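Long-range contacts in excretory-secretory protein 2 (PDB 3NSW), which is a hookworm secreted protein with a netrin-like fold and probably acts as an immunomodulator during infection: residues V25-V30 and R44-P49; T75-G80 and C88-H93. All coordinates share one frame; numbering follows the deposited sequence.

Contact 1. Residues V25-V30 and R44-P49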
loop_
_atom_site.group_PDB
_atom_site.type_symbol
_atom_site.label_atom_id
_atom_site.label_comp_id
_atom_site.label_asym_id
_atom_site.label_seq_id
_atom_site.Cartn_x
_atom_site.Cartn_y
_atom_site.Cartn_z
ATOM N N VAL A 25 5.719 -3.237 2.484
ATOM C CA VAL A 25 5.153 -3.055 1.156
ATOM C C VAL A 25 4.349 -4.321 0.871
ATOM O O VAL A 25 4.868 -5.430 0.993
ATOM C CB VAL A 25 6.233 -2.896 0.080
ATOM C CG1 VAL A 25 5.580 -2.570 -1.250
ATOM C CG2 VAL A 25 7.232 -1.782 0.469
ATOM N N ALA A 26 3.093 -4.127 0.487
ATOM C CA ALA A 26 2.136 -5.225 0.356
ATOM C C ALA A 26 1.427 -5.254 -0.988
ATOM O O ALA A 26 1.289 -4.232 -1.649
ATOM C CB ALA A 26 1.109 -5.110 1.465
ATOM N N TYR A 27 0.930 -6.440 -1.353
ATOM C CA TYR A 27 0.122 -6.666 -2.551
ATOM C C TYR A 27 -1.264 -6.870 -1.973
ATOM O O TYR A 27 -1.467 -7.807 -1.187
ATOM C CB TYR A 27 0.635 -7.951 -3.226
ATOM C CG TYR A 27 -0.142 -8.463 -4.420
ATOM C CD1 TYR A 27 -1.028 -7.650 -5.135
ATOM C CD2 TYR A 27 0.086 -9.774 -4.889
ATOM C CE1 TYR A 27 -1.721 -8.161 -6.264
ATOM C CE2 TYR A 27 -0.591 -10.276 -5.996
ATOM C CZ TYR A 27 -1.481 -9.470 -6.676
ATOM O OH TYR A 27 -2.133 -9.964 -7.780
ATOM N N VAL A 28 -2.190 -5.964 -2.299
ATOM C CA VAL A 28 -3.527 -5.954 -1.698
ATOM C C VAL A 28 -4.627 -5.833 -2.752
ATOM O O VAL A 28 -4.374 -5.391 -3.872
ATOM C CB VAL A 28 -3.693 -4.782 -0.687
ATOM C CG1 VAL A 28 -2.651 -4.872 0.450
ATOM C CG2 VAL A 28 -3.602 -3.429 -1.386
ATOM N N THR A 29 -5.841 -6.247 -2.394
ATOM C CA THR A 29 -7.020 -5.882 -3.163
ATOM C C THR A 29 -7.895 -5.021 -2.272
ATOM O O THR A 29 -8.101 -5.339 -1.094
ATOM C CB THR A 29 -7.836 -7.110 -3.595
ATOM O OG1 THR A 29 -6.995 -8.016 -4.318
ATOM C CG2 THR A 29 -9.006 -6.668 -4.518
ATOM N N VAL A 30 -8.399 -3.921 -2.828
ATOM C CA VAL A 30 -9.426 -3.123 -2.142
ATOM C C VAL A 30 -10.746 -3.870 -2.295
ATOM O O VAL A 30 -11.198 -4.121 -3.417
ATOM C CB VAL A 30 -9.525 -1.686 -2.721
ATOM C CG1 VAL A 30 -10.713 -0.911 -2.119
ATOM C CG2 VAL A 30 -8.234 -0.938 -2.497
ATOM N N ARG A 44 0.226 -10.691 -0.010
ATOM C CA ARG A 44 1.652 -10.936 0.144
ATOM C C ARG A 44 2.284 -9.705 0.764
ATOM O O ARG A 44 1.877 -8.598 0.460
ATOM C CB ARG A 44 2.270 -11.142 -1.244
ATOM C CG ARG A 44 3.788 -11.265 -1.252
ATOM C CD ARG A 44 4.280 -11.524 -2.652
ATOM N NE ARG A 44 5.734 -11.586 -2.699
ATOM C CZ ARG A 44 6.426 -11.717 -3.824
ATOM N NH1 ARG A 44 5.785 -11.792 -4.984
ATOM N NH2 ARG A 44 7.746 -11.770 -3.791
ATOM N N LEU A 45 3.272 -9.902 1.629
ATOM C CA LEU A 45 4.134 -8.776 2.015
ATOM C C LEU A 45 5.439 -9.010 1.284
ATOM O O LEU A 45 6.017 -10.099 1.394
ATOM C CB LEU A 45 4.381 -8.751 3.525
ATOM C CG LEU A 45 3.204 -8.658 4.499
ATOM C CD1 LEU A 45 3.735 -8.332 5.875
ATOM C CD2 LEU A 45 2.215 -7.609 4.070
ATOM N N TYR A 46 5.891 -8.020 0.515
ATOM C CA TYR A 46 7.164 -8.151 -0.186
ATOM C C TYR A 46 8.301 -8.106 0.833
ATOM O O TYR A 46 8.144 -7.545 1.917
ATOM C CB TYR A 46 7.330 -7.063 -1.250
ATOM C CG TYR A 46 6.272 -7.090 -2.342
ATOM C CD1 TYR A 46 6.389 -7.967 -3.433
ATOM C CD2 TYR A 46 5.152 -6.248 -2.288
ATOM C CE1 TYR A 46 5.424 -7.992 -4.441
ATOM C CE2 TYR A 46 4.182 -6.265 -3.298
ATOM C CZ TYR A 46 4.329 -7.154 -4.366
ATOM O OH TYR A 46 3.386 -7.172 -5.366
ATOM N N ASP A 47 9.437 -8.715 0.492
ATOM C CA ASP A 47 10.577 -8.776 1.399
ATOM C C ASP A 47 11.481 -7.540 1.298
ATOM O O ASP A 47 12.709 -7.647 1.332
ATOM C CB ASP A 47 11.354 -10.073 1.160
ATOM C CG ASP A 47 10.538 -11.303 1.481
ATOM O OD1 ASP A 47 10.020 -11.391 2.610
ATOM O OD2 ASP A 47 10.422 -12.188 0.609
ATOM N N VAL A 48 10.844 -6.374 1.183
ATOM C CA VAL A 48 11.513 -5.068 1.090
ATOM C C VAL A 48 10.750 -4.031 1.932
ATOM O O VAL A 48 9.516 -4.118 2.053
ATOM C CB VAL A 48 11.623 -4.567 -0.378
ATOM C CG1 VAL A 48 12.577 -5.434 -1.190
ATOM C CG2 VAL A 48 10.229 -4.469 -1.047
ATOM N N PRO A 49 11.466 -3.042 2.522
ATOM C CA PRO A 49 12.918 -2.843 2.516
ATOM C C PRO A 49 13.655 -3.897 3.341
ATOM O O PRO A 49 14.869 -4.036 3.216
ATOM C CB PRO A 49 13.088 -1.455 3.152
ATOM C CG PRO A 49 11.899 -1.291 4.013
ATOM C CD PRO A 49 10.779 -1.988 3.291
HETATM O O HOH W 1 7.453 -5.480 3.433
#
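V25-Y27 and R44-Y46 run antiparallel at the open end of the hairpin formed by strands 24-33 and 37-45. Y27 and R44 form a hydrogen-bonded pair, Y27 N to R44 O at 3.0 Å; A26 and L45 form the non-hydrogen-bonded pair beside it, their CA atoms 4.4 Å apart. One residue further on, Y46 N donates to V25 O at 2.8 Å. A water then takes over: it accepts from V25 N and lies within hydrogen-bonding distance of Y46 O and V48 O.

Y46 and V25 pack against each other, and the ring runs on to Y27. Chi1 of -61° puts Y46 CG beside its own backbone N. The CD2 edge of the ring faces V25 O and V25 CG1, with CD2 3.8 Å from CG1, and Y46 OH lies 3.6 Å from Y27 CB. Y46 CD1 sits 3.7 Å above the centre of the R44 guanidinium. On the other face of the sheet, A26 CB touches L45 CD2 at 3.8 Å.

Both backbone polar atoms of buried V25 are therefore satisfied, N by the water and O by Y46 N, while the bond from R44 NH1 to E106 O probably helps hold the guanidinium against the tyrosine.

Contact 2. Residues T75-G80 and C88-H93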
loop_
_atom_site.group_PDB
_atom_site.type_symbol
_atom_site.label_atom_id
_atom_site.label_comp_id
_atom_site.label_asym_id
_atom_site.label_seq_id
_atom_site.Cartn_x
_atom_site.Cartn_y
_atom_site.Cartn_z
ATOM N N THR A 75 -9.944 -3.836 -6.885
ATOM C CA THR A 75 -8.771 -3.482 -7.678
ATOM C C THR A 75 -7.494 -3.759 -6.893
ATOM O O THR A 75 -7.444 -3.555 -5.677
ATOM C CB THR A 75 -8.835 -2.008 -8.114
ATOM O OG1 THR A 75 -10.041 -1.806 -8.866
ATOM C CG2 THR A 75 -7.651 -1.646 -9.005
ATOM N N ASP A 76 -6.466 -4.238 -7.588
ATOM C CA ASP A 76 -5.253 -4.670 -6.920
ATOM C C ASP A 76 -4.242 -3.521 -6.881
ATOM O O ASP A 76 -4.047 -2.840 -7.882
ATOM C CB ASP A 76 -4.622 -5.855 -7.630
ATOM C CG ASP A 76 -5.438 -7.140 -7.498
ATOM O OD1 ASP A 76 -6.444 -7.159 -6.766
ATOM O OD2 ASP A 76 -5.037 -8.135 -8.124
ATOM N N TYR A 77 -3.589 -3.353 -5.733
ATOM C CA TYR A 77 -2.571 -2.307 -5.555
ATOM C C TYR A 77 -1.324 -2.818 -4.862
ATOM O O TYR A 77 -1.364 -3.788 -4.102
ATOM C CB TYR A 77 -3.150 -1.178 -4.700
ATOM C CG TYR A 77 -4.296 -0.468 -5.371
ATOM C CD1 TYR A 77 -4.058 0.534 -6.304
ATOM C CD2 TYR A 77 -5.633 -0.834 -5.105
ATOM C CE1 TYR A 77 -5.116 1.191 -6.938
ATOM C CE2 TYR A 77 -6.693 -0.186 -5.743
ATOM C CZ TYR A 77 -6.420 0.826 -6.650
ATOM O OH TYR A 77 -7.449 1.469 -7.284
ATOM N N VAL A 78 -0.203 -2.149 -5.110
ATOM C CA VAL A 78 0.935 -2.291 -4.218
ATOM C C VAL A 78 0.785 -1.147 -3.217
ATOM O O VAL A 78 0.543 0.000 -3.612
ATOM C CB VAL A 78 2.274 -2.167 -4.971
ATOM C CG1 VAL A 78 3.441 -2.206 -3.990
ATOM C CG2 VAL A 78 2.413 -3.294 -5.990
ATOM N N LEU A 79 0.909 -1.469 -1.931
ATOM C CA LEU A 79 0.653 -0.504 -0.867
ATOM C C LEU A 79 1.857 -0.490 0.044
ATOM O O LEU A 79 2.170 -1.515 0.652
ATOM C CB LEU A 79 -0.582 -0.942 -0.066
ATOM C CG LEU A 79 -0.921 -0.097 1.176
ATOM C CD1 LEU A 79 -1.344 1.337 0.775
ATOM C CD2 LEU A 79 -1.995 -0.778 2.029
ATOM N N GLY A 80 2.539 0.657 0.126
ATOM C CA GLY A 80 3.728 0.783 0.980
ATOM C C GLY A 80 3.351 1.646 2.160
ATOM O O GLY A 80 2.869 2.748 1.960
ATOM N N CYS A 88 1.312 6.411 3.498
ATOM C CA CYS A 88 1.338 5.321 2.561
ATOM C C CYS A 88 1.511 5.823 1.140
ATOM O O CYS A 88 1.103 6.949 0.802
ATOM C CB CYS A 88 0.038 4.494 2.663
ATOM S SG CYS A 88 -0.265 3.766 4.296
ATOM N N PHE A 89 2.143 4.986 0.319
ATOM C CA PHE A 89 2.083 5.144 -1.127
ATOM C C PHE A 89 1.289 3.997 -1.772
ATOM O O PHE A 89 1.221 2.885 -1.230
ATOM C CB PHE A 89 3.485 5.303 -1.762
ATOM C CG PHE A 89 4.349 4.049 -1.739
ATOM C CD1 PHE A 89 4.096 2.971 -2.609
ATOM C CD2 PHE A 89 5.426 3.960 -0.865
ATOM C CE1 PHE A 89 4.901 1.823 -2.591
ATOM C CE2 PHE A 89 6.240 2.828 -0.839
ATOM C CZ PHE A 89 5.979 1.752 -1.701
ATOM N N VAL A 90 0.680 4.287 -2.917
ATOM C CA VAL A 90 -0.193 3.318 -3.599
ATOM C C VAL A 90 0.116 3.330 -5.094
ATOM O O VAL A 90 0.268 4.397 -5.690
ATOM C CB VAL A 90 -1.694 3.684 -3.411
ATOM C CG1 VAL A 90 -2.584 2.542 -3.934
ATOM C CG2 VAL A 90 -2.009 3.974 -1.947
ATOM N N LYS A 91 0.190 2.145 -5.693
ATOM C CA LYS A 91 0.429 1.992 -7.124
ATOM C C LYS A 91 -0.427 0.832 -7.632
ATOM O O LYS A 91 -0.508 -0.209 -6.990
ATOM C CB LYS A 91 1.914 1.702 -7.380
ATOM C CG LYS A 91 2.238 1.102 -8.762
ATOM C CD LYS A 91 2.707 2.149 -9.768
ATOM C CE LYS A 91 2.878 1.505 -11.144
ATOM N NZ LYS A 91 3.726 2.285 -12.071
ATOM N N LEU A 92 -1.095 1.032 -8.766
ATOM C CA LEU A 92 -1.871 -0.038 -9.391
ATOM C C LEU A 92 -0.971 -1.226 -9.686
ATOM O O LEU A 92 0.040 -1.087 -10.371
ATOM C CB LEU A 92 -2.498 0.459 -10.702
ATOM C CG LEU A 92 -3.641 -0.375 -11.270
ATOM C CD1 LEU A 92 -4.867 -0.201 -10.389
ATOM C CD2 LEU A 92 -3.932 0.051 -12.701
ATOM N N HIS A 93 -1.335 -2.395 -9.167
ATOM C CA HIS A 93 -0.517 -3.589 -9.343
ATOM C C HIS A 93 -0.332 -3.959 -10.821
ATOM O O HIS A 93 0.775 -4.310 -11.240
ATOM C CB HIS A 93 -1.096 -4.769 -8.557
ATOM C CG HIS A 93 -0.238 -5.991 -8.598
ATOM N ND1 HIS A 93 -0.477 -7.042 -9.458
ATOM C CD2 HIS A 93 0.859 -6.332 -7.884
ATOM C CE1 HIS A 93 0.441 -7.974 -9.276
ATOM N NE2 HIS A 93 1.258 -7.571 -8.321
#
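T75-G80 and C88-H93 face each other across an antiparallel beta hairpin in the central sheet of the netrin-like fold. V78 with K91 and G80 with F89 are hydrogen-bonded pairs, each joined by two backbone hydrogen bonds; between them L79 and V90 form a non-hydrogen-bonded pair. V78 N to K91 O is the shortest of these bonds at 2.7 Å. Past the last strand residue, H93 N still reaches D76 O, from above the carbonyl plane and with a C=O...N angle of 125°.

On one face, F89 takes the crowded position: chi1 of 70° puts CG between its backbone N and carbonyl carbon, and chi2 of 74° turns one face of the ring to G80 CA. The CA of G80 lies 3.7 Å from the F89 ring centroid, a CH-pi contact over the face. Further along this face, H93 CD2 meets V78 CG2 at 3.9 Å near the plane of the imidazole. K91 leads away from the hairpin, and its NZ is held by S12 O and E100.

On the other face V90 and L79 make apolar contacts. V90 turns its two methyls to different neighbours: CG1 packs on Y77 CD1 at 3.4 Å, while CG2 meets L79 CD1 at 3.8 Å. L79 CD1 also touches C88 CB, next to the C81-C88 disulfide that ties the two strands together near the turn. L79 also packs on V28, L40 and L62.

L92 starts out away from the partner strand, but its end folds back. L92 CD1 comes to 3.7 Å from Y77 CE1, and it presses on T75 CG2 at 3.4 Å, tighter than usual for two methyl carbons.

Contacts 1 and 2 are two hairpins in series along the chain, joined side by side in one sheet where strands 24-33 and 75-82 are neighbours; their centres lie 8 Å apart. Backbone pairing links them through A26 N and L79 O at 2.8 Å. The side chains meet as well: T29 OG1 lies 2.7 Å from D76 OD1, probably a hydrogen bond, and V25 CG1 packs on V78 CG1 at 3.5 Å. Y27 of contact 1 stacks on H93 of contact 2, and Y46 touches both V78 and H93, so aromatic and aliphatic groups from both hairpins share one face of the sheet, with L104 of helix 98-104 packing on V25 and Y46.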